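Local coordinates for protein mirolysin (Tannerella forsythia, PDB 6R7V) that is the latent zymogen of a pappalysin-family metallopeptidase, a zinc- and calcium-binding metzincin that probably cleaves peptide bonds once its cysteine-switch prosegment is removed, at residues A[156-161]-A[184-189]. The protein carries 1 engineered substitution. Sequence-based numbering, arbitrary orientation.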
loop_
_atom_site.group_PDB
_atom_site.type_symbol
_atom_site.label_atom_id
_atom_site.label_comp_id
_atom_site.label_asym_id
_atom_site.label_seq_id
_atom_site.Cartn_x
_atom_site.Cartn_y
_atom_site.Cartn_z
ATOM N N VAL A 156 9.931 -4.712 7.236
ATOM C CA VAL A 156 11.018 -4.225 6.392
ATOM C C VAL A 156 12.105 -5.270 6.393
ATOM O O VAL A 156 12.525 -5.693 7.479
ATOM C CB VAL A 156 11.532 -2.874 6.911
ATOM C CG1 VAL A 156 12.682 -2.357 6.045
ATOM C CG2 VAL A 156 10.391 -1.848 6.983
ATOM N N CYS A 157 12.471 -5.801 5.217
ATOM C CA CYS A 157 13.403 -6.907 5.163
ATOM C C CYS A 157 14.073 -6.978 3.795
ATOM O O CYS A 157 13.712 -6.210 2.883
ATOM C CB CYS A 157 12.655 -8.208 5.452
ATOM S SG CYS A 157 11.486 -8.677 4.150
ATOM N N ASN A 158 14.955 -7.964 3.634
ATOM C CA ASN A 158 15.546 -8.226 2.327
ATOM C C ASN A 158 14.611 -9.125 1.507
ATOM O O ASN A 158 14.464 -10.297 1.833
ATOM C CB ASN A 158 16.894 -8.884 2.479
ATOM C CG ASN A 158 17.526 -9.173 1.149
ATOM O OD1 ASN A 158 17.321 -8.424 0.186
ATOM N ND2 ASN A 158 18.298 -10.267 1.073
ATOM N N LEU A 159 13.975 -8.569 0.448
ATOM C CA LEU A 159 13.115 -9.323 -0.464
ATOM C C LEU A 159 13.880 -9.758 -1.719
ATOM O O LEU A 159 13.294 -10.371 -2.606
ATOM C CB LEU A 159 11.886 -8.497 -0.848
ATOM C CG LEU A 159 10.903 -8.225 0.283
ATOM C CD1 LEU A 159 9.792 -7.312 -0.197
ATOM C CD2 LEU A 159 10.319 -9.545 0.833
ATOM N N GLY A 160 15.171 -9.462 -1.778
ATOM C CA GLY A 160 16.035 -9.912 -2.870
ATOM C C GLY A 160 16.329 -8.873 -3.927
ATOM O O GLY A 160 16.050 -7.691 -3.734
ATOM N N ASP A 161 16.867 -9.313 -5.067
ATOM C CA ASP A 161 17.286 -8.426 -6.152
ATOM C C ASP A 161 16.135 -7.881 -6.977
ATOM O O ASP A 161 16.310 -6.872 -7.664
ATOM C CB ASP A 161 18.236 -9.175 -7.102
ATOM C CG ASP A 161 19.588 -9.568 -6.524
ATOM O OD1 ASP A 161 20.380 -10.208 -7.254
ATOM O OD2 ASP A 161 19.856 -9.234 -5.347
ATOM N N ILE A 184 8.058 -4.316 2.840
ATOM C CA ILE A 184 8.832 -3.455 1.966
ATOM C C ILE A 184 10.300 -3.848 1.978
ATOM O O ILE A 184 10.865 -4.090 3.048
ATOM C CB ILE A 184 8.673 -1.954 2.370
ATOM C CG1 ILE A 184 7.191 -1.486 2.565
ATOM C CG2 ILE A 184 9.382 -1.018 1.317
ATOM C CD1 ILE A 184 6.351 -1.538 1.202
ATOM N N HIS A 185 10.956 -3.790 0.812
ATOM C CA HIS A 185 12.398 -4.061 0.740
ATOM C C HIS A 185 13.116 -2.966 1.492
ATOM O O HIS A 185 12.832 -1.785 1.278
ATOM C CB HIS A 185 12.811 -4.053 -0.734
ATOM C CG HIS A 185 14.160 -4.633 -1.004
ATOM N ND1 HIS A 185 15.297 -4.124 -0.419
ATOM C CD2 HIS A 185 14.490 -5.719 -1.738
ATOM C CE1 HIS A 185 16.295 -4.891 -0.842
ATOM N NE2 HIS A 185 15.860 -5.880 -1.616
ATOM N N TYR A 186 14.074 -3.329 2.335
ATOM C CA TYR A 186 14.811 -2.365 3.165
ATOM C C TYR A 186 15.509 -1.285 2.350
ATOM O O TYR A 186 15.718 -0.191 2.876
ATOM C CB TYR A 186 15.815 -3.097 4.072
ATOM C CG TYR A 186 17.091 -3.546 3.391
ATOM C CD1 TYR A 186 17.140 -4.730 2.654
ATOM C CD2 TYR A 186 18.254 -2.784 3.475
ATOM C CE1 TYR A 186 18.302 -5.128 1.992
ATOM C CE2 TYR A 186 19.417 -3.168 2.814
ATOM C CZ TYR A 186 19.441 -4.348 2.087
ATOM O OH TYR A 186 20.602 -4.754 1.476
ATOM N N LYS A 187 15.925 -1.591 1.110
ATOM C CA LYS A 187 16.635 -0.585 0.333
ATOM C C LYS A 187 15.701 0.492 -0.181
ATOM O O LYS A 187 16.185 1.463 -0.774
ATOM C CB LYS A 187 17.333 -1.243 -0.870
ATOM C CG LYS A 187 18.552 -2.058 -0.540
ATOM C CD LYS A 187 19.031 -2.752 -1.805
ATOM C CE LYS A 187 20.274 -3.557 -1.552
ATOM N NZ LYS A 187 20.647 -4.353 -2.752
ATOM N N HIS A 188 14.375 0.323 -0.039
ATOM C CA HIS A 188 13.444 1.272 -0.639
ATOM C C HIS A 188 12.396 1.707 0.379
ATOM O O HIS A 188 11.223 1.883 0.043
ATOM C CB HIS A 188 12.824 0.628 -1.894
ATOM C CG HIS A 188 13.889 0.187 -2.866
ATOM N ND1 HIS A 188 14.702 1.107 -3.491
ATOM C CD2 HIS A 188 14.278 -1.056 -3.245
ATOM C CE1 HIS A 188 15.554 0.411 -4.238
ATOM N NE2 HIS A 188 15.339 -0.894 -4.125
ATOM N N PHE A 189 12.836 1.862 1.630
ATOM C CA PHE A 189 12.009 2.283 2.743
ATOM C C PHE A 189 12.479 3.627 3.203
ATOM O O PHE A 189 13.685 3.826 3.419
ATOM C CB PHE A 189 12.057 1.252 3.896
ATOM C CG PHE A 189 10.913 1.349 4.865
ATOM C CD1 PHE A 189 11.071 1.981 6.095
ATOM C CD2 PHE A 189 9.647 0.884 4.518
ATOM C CE1 PHE A 189 9.997 2.072 6.988
ATOM C CE2 PHE A 189 8.577 0.999 5.401
ATOM C CZ PHE A 189 8.770 1.546 6.648
#
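C157 and I184 join the ends of two parallel strands, 152-157 and 182-185, in the mixed sheet of this metzincin: C157 N donates to I184 O (3.2 Å), and Y186 N donates to C157 O (3.0 Å). V156 and I184 share one sheet face. There, V156 CG2 sits over the centre of the F189 ring, 3.6 Å from its centroid, a CH-pi contact almost along the ring normal, while V156 CG1, anti to its backbone N (chi1 179°), packs on Y186 CB at 3.8 Å. Helix 64-77 also touches F189, and helix 203-212, which carries zinc ligands H207 and H211, touches I184. Past the strand ends, the Y186 ring turns an edge to C157 O and N158. The N158 side chain closes an Asx turn, N158 OD1 accepting from G160 N at 3.1 Å, while its ND2 bonds to E126 O. The H185 imidazole, with C157 O over one face, lies beside the N158 amide, the planes 77° apart. Both ring nitrogens are engaged, which would restrain the ring's rotation: H185 ND1 accepts from K187 N in the ring plane (3.0 Å), and H185 NE2 gives a weak, bent bond to G160 O at 2.8 Å.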